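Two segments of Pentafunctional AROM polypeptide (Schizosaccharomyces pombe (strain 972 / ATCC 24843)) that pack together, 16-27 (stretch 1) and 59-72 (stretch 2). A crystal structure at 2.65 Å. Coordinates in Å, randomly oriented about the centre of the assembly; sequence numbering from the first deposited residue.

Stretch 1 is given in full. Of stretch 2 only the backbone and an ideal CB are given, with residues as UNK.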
# COMPACT_ATOMS: atom_id res chain seq x y z
N THR A 16 6.47 -2.51 13.39
CA THR A 16 6.57 -3.50 14.46
C THR A 16 5.26 -3.53 15.25
O THR A 16 5.12 -2.87 16.27
CB THR A 16 7.77 -3.20 15.38
OG1 THR A 16 7.68 -1.85 15.88
CG2 THR A 16 9.07 -3.35 14.60
N LEU A 17 4.29 -4.31 14.76
CA LEU A 17 2.96 -4.35 15.36
C LEU A 17 2.97 -5.19 16.63
O LEU A 17 3.16 -6.41 16.57
CB LEU A 17 1.94 -4.89 14.37
CG LEU A 17 0.49 -4.59 14.70
CD1 LEU A 17 0.22 -3.09 14.65
CD2 LEU A 17 -0.39 -5.32 13.70
N ASN A 18 2.78 -4.54 17.76
CA ASN A 18 2.99 -5.16 19.06
C ASN A 18 1.86 -4.88 20.03
O ASN A 18 2.08 -4.73 21.24
CB ASN A 18 4.34 -4.70 19.61
CG ASN A 18 4.41 -3.20 19.85
OD1 ASN A 18 3.62 -2.43 19.31
ND2 ASN A 18 5.38 -2.80 20.67
N TYR A 19 0.64 -4.83 19.51
CA TYR A 19 -0.54 -4.86 20.34
C TYR A 19 -0.66 -6.26 20.94
O TYR A 19 -0.16 -7.21 20.36
CB TYR A 19 -1.79 -4.61 19.52
CG TYR A 19 -2.01 -3.19 19.06
CD1 TYR A 19 -2.56 -2.25 19.92
CD2 TYR A 19 -1.72 -2.80 17.75
CE1 TYR A 19 -2.81 -0.95 19.50
CE2 TYR A 19 -1.97 -1.50 17.32
CZ TYR A 19 -2.52 -0.59 18.20
OH TYR A 19 -2.77 0.70 17.81
N PRO A 20 -1.34 -6.40 22.08
CA PRO A 20 -1.68 -7.72 22.58
C PRO A 20 -2.73 -8.46 21.77
O PRO A 20 -2.81 -9.67 21.86
CB PRO A 20 -2.25 -7.46 23.97
CG PRO A 20 -2.06 -6.01 24.24
CD PRO A 20 -1.90 -5.34 22.93
N ARG A 21 -3.57 -7.73 21.02
CA ARG A 21 -4.63 -8.31 20.17
C ARG A 21 -4.76 -7.56 18.84
O ARG A 21 -4.70 -6.33 18.82
CB ARG A 21 -5.97 -8.21 20.89
CG ARG A 21 -6.09 -8.99 22.19
CD ARG A 21 -6.14 -10.48 21.92
NE ARG A 21 -7.39 -10.87 21.24
CZ ARG A 21 -8.50 -11.32 21.84
NH1 ARG A 21 -8.58 -11.49 23.17
NH2 ARG A 21 -9.54 -11.62 21.09
N ILE A 22 -4.96 -8.28 17.74
CA ILE A 22 -5.14 -7.63 16.44
C ILE A 22 -6.43 -6.79 16.42
O ILE A 22 -6.49 -5.76 15.74
CB ILE A 22 -5.03 -8.64 15.25
CG1 ILE A 22 -3.59 -8.78 14.77
CG2 ILE A 22 -5.81 -8.18 14.01
CD1 ILE A 22 -2.65 -9.33 15.80
N GLU A 23 -7.44 -7.21 17.19
CA GLU A 23 -8.68 -6.42 17.35
C GLU A 23 -8.39 -4.98 17.78
O GLU A 23 -9.06 -4.06 17.34
CB GLU A 23 -9.62 -7.06 18.38
CG GLU A 23 -10.27 -8.37 17.95
CD GLU A 23 -9.47 -9.63 18.31
OE1 GLU A 23 -8.27 -9.55 18.66
OE2 GLU A 23 -10.05 -10.72 18.25
N ASP A 24 -7.38 -4.82 18.65
CA ASP A 24 -6.97 -3.50 19.16
C ASP A 24 -6.35 -2.64 18.07
O ASP A 24 -6.38 -1.42 18.15
CB ASP A 24 -5.96 -3.64 20.32
CG ASP A 24 -6.48 -4.50 21.47
OD1 ASP A 24 -7.71 -4.68 21.58
OD2 ASP A 24 -5.64 -5.00 22.26
N ALA A 25 -5.75 -3.28 17.07
CA ALA A 25 -5.13 -2.58 15.96
C ALA A 25 -6.12 -2.08 14.92
O ALA A 25 -5.85 -1.06 14.28
CB ALA A 25 -4.12 -3.49 15.29
N LEU A 26 -7.24 -2.79 14.76
CA LEU A 26 -8.11 -2.62 13.59
C LEU A 26 -8.69 -1.22 13.41
O LEU A 26 -8.62 -0.69 12.31
CB LEU A 26 -9.24 -3.64 13.57
CG LEU A 26 -8.89 -5.11 13.36
CD1 LEU A 26 -10.17 -5.92 13.26
CD2 LEU A 26 -7.99 -5.34 12.15
N PRO A 27 -9.27 -0.61 14.46
CA PRO A 27 -9.83 0.73 14.21
C PRO A 27 -8.89 1.69 13.47
O PRO A 27 -9.26 2.22 12.43
CB PRO A 27 -10.17 1.23 15.62
CG PRO A 27 -10.46 -0.01 16.39
CD PRO A 27 -9.59 -1.10 15.81
N UNK A 59 -4.23 -22.19 17.39
CA UNK A 59 -5.54 -21.73 16.95
C UNK A 59 -5.68 -20.21 17.09
O UNK A 59 -6.14 -19.53 16.17
CB UNK A 59 -6.64 -22.43 17.75
N UNK A 60 -5.24 -19.70 18.23
CA UNK A 60 -5.30 -18.26 18.51
C UNK A 60 -4.43 -17.43 17.56
O UNK A 60 -4.90 -16.50 16.89
CB UNK A 60 -4.87 -18.00 19.95
N UNK A 61 -3.16 -17.79 17.49
CA UNK A 61 -2.21 -17.09 16.64
C UNK A 61 -2.72 -17.08 15.21
O UNK A 61 -2.67 -16.06 14.55
CB UNK A 61 -0.83 -17.74 16.72
N UNK A 62 -3.24 -18.21 14.74
CA UNK A 62 -3.81 -18.30 13.41
C UNK A 62 -5.05 -17.41 13.22
O UNK A 62 -5.17 -16.75 12.18
CB UNK A 62 -4.17 -19.76 13.11
N UNK A 63 -5.96 -17.39 14.19
CA UNK A 63 -7.14 -16.51 14.12
C UNK A 63 -6.70 -15.06 14.03
O UNK A 63 -7.24 -14.30 13.23
CB UNK A 63 -8.05 -16.71 15.33
N UNK A 64 -5.69 -14.71 14.81
CA UNK A 64 -5.12 -13.37 14.81
C UNK A 64 -4.52 -12.99 13.47
O UNK A 64 -4.83 -11.94 12.93
CB UNK A 64 -4.05 -13.26 15.90
N UNK A 65 -3.68 -13.86 12.92
CA UNK A 65 -3.02 -13.58 11.64
C UNK A 65 -4.02 -13.41 10.51
O UNK A 65 -3.86 -12.52 9.66
CB UNK A 65 -2.04 -14.70 11.29
N UNK A 66 -5.04 -14.26 10.46
CA UNK A 66 -6.05 -14.14 9.40
C UNK A 66 -6.92 -12.90 9.62
O UNK A 66 -7.23 -12.21 8.65
CB UNK A 66 -6.92 -15.39 9.35
N UNK A 67 -7.27 -12.60 10.87
CA UNK A 67 -8.02 -11.38 11.19
C UNK A 67 -7.33 -10.13 10.64
O UNK A 67 -8.00 -9.21 10.15
CB UNK A 67 -8.19 -11.25 12.70
N UNK A 68 -6.01 -10.12 10.69
CA UNK A 68 -5.22 -9.01 10.16
C UNK A 68 -5.22 -9.01 8.63
O UNK A 68 -5.44 -7.97 7.99
CB UNK A 68 -3.78 -9.08 10.69
N UNK A 69 -4.98 -10.18 8.04
CA UNK A 69 -5.03 -10.34 6.57
C UNK A 69 -6.35 -9.90 5.91
O UNK A 69 -6.34 -9.54 4.75
CB UNK A 69 -4.78 -11.81 6.22
N UNK A 70 -7.45 -9.95 6.64
CA UNK A 70 -8.73 -9.40 6.18
C UNK A 70 -8.84 -7.88 6.28
O UNK A 70 -9.82 -7.31 5.80
CB UNK A 70 -9.87 -10.03 6.99
N UNK A 71 -7.88 -7.21 6.93
CA UNK A 71 -7.90 -5.76 7.05
C UNK A 71 -6.77 -5.08 6.31
O UNK A 71 -6.75 -3.85 6.26
CB UNK A 71 -7.85 -5.36 8.53
N UNK A 72 -5.83 -5.84 5.74
CA UNK A 72 -4.73 -5.25 4.97
C UNK A 72 -4.12 -6.23 3.99
O UNK A 72 -4.04 -7.43 4.24
CB UNK A 72 -3.64 -4.73 5.91

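The backbone of positions 59 to 69 follows helical phi/psi values, so the side chains that meet stretch 1 should recur every three or four residues.

Position 59 lies far from stretch 1, and almost any helix-compatible residue would do; it is Asp 59. At position 60 the CA-to-CB bond runs sideways, and the ideal CB has no neighbour within 5.5 Å. A long or broad side chain could still reach the aliphatic part and guanidinium of Arg 21, which favours an aromatic or a long aliphatic residue. The residue is Phe 60. Its CZ comes to 3.8 Å from Arg 21 CD, which sits at the ring edge, while Phe 60 CE1 lies over one face of the guanidinium.

Positions 61, 62 and 63 receive no guidance from stretch 1, and many residues would fit each; they are Val 61, Ala 62 and Glu 63.

Position 64 is the most constrained. The CA of position 64 is 6.0 Å from Ile 22 CA, and its ideal CB is 4.2 Å from Ile 22 CD1. Stretch 1 offers a backbone donor, Ile 22 N, and a carboxylate acceptor on Glu 23, which is already engaged by Arg 21 in a salt bridge. A side-chain amide could supply both an acceptor and a donor, whereas an acid would answer only the amide and a lysine only the carboxylate. Asparagine is too short to reach Glu 23, whose OE1 lies 6.3 Å from the ideal CB of position 64, which favours glutamine. Gln 64 folds back with chi1 and chi2 both m and makes both bonds: Ile 22 N donates to Gln 64 OE1 (3.0 Å, 163°), and Gln 64 NE2 donates to Glu 23 OE1 (3.1 Å, 170°).

Position 65 points away and could take many residues; it is Ile 65. Position 66 is equally permissive; Ser 66 turns its OG back to Ala 62 O (2.8 Å).

Position 67 points toward stretch 1, its ideal CB 4.1 Å from Ile 22 CG2, with Leu 26 beyond. Leucine, isoleucine, valine or methionine would suit. Leu 67 places CG 3.9 Å from Ile 22 CG2, CD1 4.3 Å from Leu 26 CD1 and CD2 3.6 Å from Glu 23 CD. Position 68, sideways, has its ideal CB 4.0 Å from the same Ile 22 CG2, and Leu 17 lies farther along; another aliphatic is expected. Leu 68 places its CD1 4.5 Å from Leu 17 CD2.

Positions 69 and 70 make no contact and are little restricted; they are Arg 69 and Cys 70. Position 71 points toward Leu 26, whose CD2 is only 3.6 Å from the ideal CB, so a small residue such as alanine or serine suits best. Ser 71 brings OG to 3.2 Å from Leu 26 CD2. Position 72 is out of reach, and its extended backbone would suit a beta-branched residue among others; it is Thr 72.

Stretch 2 59-72: DFVAEQISLLRCST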
# COMPACT_ATOMS: atom_id res chain seq x y z
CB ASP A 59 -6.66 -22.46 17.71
CG ASP A 59 -6.79 -23.93 17.30
OD1 ASP A 59 -6.66 -24.23 16.09
OD2 ASP A 59 -7.01 -24.79 18.19
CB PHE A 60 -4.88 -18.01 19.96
CG PHE A 60 -4.78 -16.56 20.31
CD1 PHE A 60 -5.92 -15.79 20.45
CD2 PHE A 60 -3.54 -15.96 20.47
CE1 PHE A 60 -5.83 -14.44 20.77
CE2 PHE A 60 -3.43 -14.61 20.79
CZ PHE A 60 -4.58 -13.85 20.94
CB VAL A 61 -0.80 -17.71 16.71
CG1 VAL A 61 0.14 -17.02 15.73
CG2 VAL A 61 -0.25 -17.59 18.13
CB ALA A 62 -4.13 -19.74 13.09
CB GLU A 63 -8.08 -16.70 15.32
CG GLU A 63 -9.12 -17.80 15.13
CD GLU A 63 -9.37 -18.67 16.38
OE1 GLU A 63 -9.85 -19.83 16.20
OE2 GLU A 63 -9.08 -18.21 17.52
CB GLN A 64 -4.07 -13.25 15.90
CG GLN A 64 -4.62 -13.37 17.31
CD GLN A 64 -5.23 -12.09 17.77
OE1 GLN A 64 -4.51 -11.17 18.18
NE2 GLN A 64 -6.55 -11.98 17.72
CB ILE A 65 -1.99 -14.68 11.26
CG1 ILE A 65 -0.83 -14.74 12.27
CG2 ILE A 65 -1.42 -14.46 9.85
CD1 ILE A 65 -0.16 -13.42 12.57
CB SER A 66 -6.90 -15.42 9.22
OG SER A 66 -7.28 -15.98 10.45
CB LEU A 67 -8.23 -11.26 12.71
CG LEU A 67 -9.10 -10.12 13.26
CD1 LEU A 67 -10.52 -10.18 12.72
CD2 LEU A 67 -9.13 -10.15 14.78
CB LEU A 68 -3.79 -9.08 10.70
CG LEU A 68 -2.75 -8.14 10.11
CD1 LEU A 68 -3.11 -6.71 10.46
CD2 LEU A 68 -1.36 -8.50 10.60
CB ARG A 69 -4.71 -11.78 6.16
CG ARG A 69 -3.23 -12.11 6.17
CD ARG A 69 -2.91 -12.96 4.96
NE ARG A 69 -1.52 -13.41 4.86
CZ ARG A 69 -0.49 -12.70 4.37
NH1 ARG A 69 -0.62 -11.43 3.95
NH2 ARG A 69 0.71 -13.27 4.32
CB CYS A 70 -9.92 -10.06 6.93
SG CYS A 70 -10.27 -11.76 6.39
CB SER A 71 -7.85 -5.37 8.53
OG SER A 71 -9.04 -5.76 9.20
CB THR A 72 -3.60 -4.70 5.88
OG1 THR A 72 -2.60 -4.06 5.07
CG2 THR A 72 -2.92 -5.80 6.67
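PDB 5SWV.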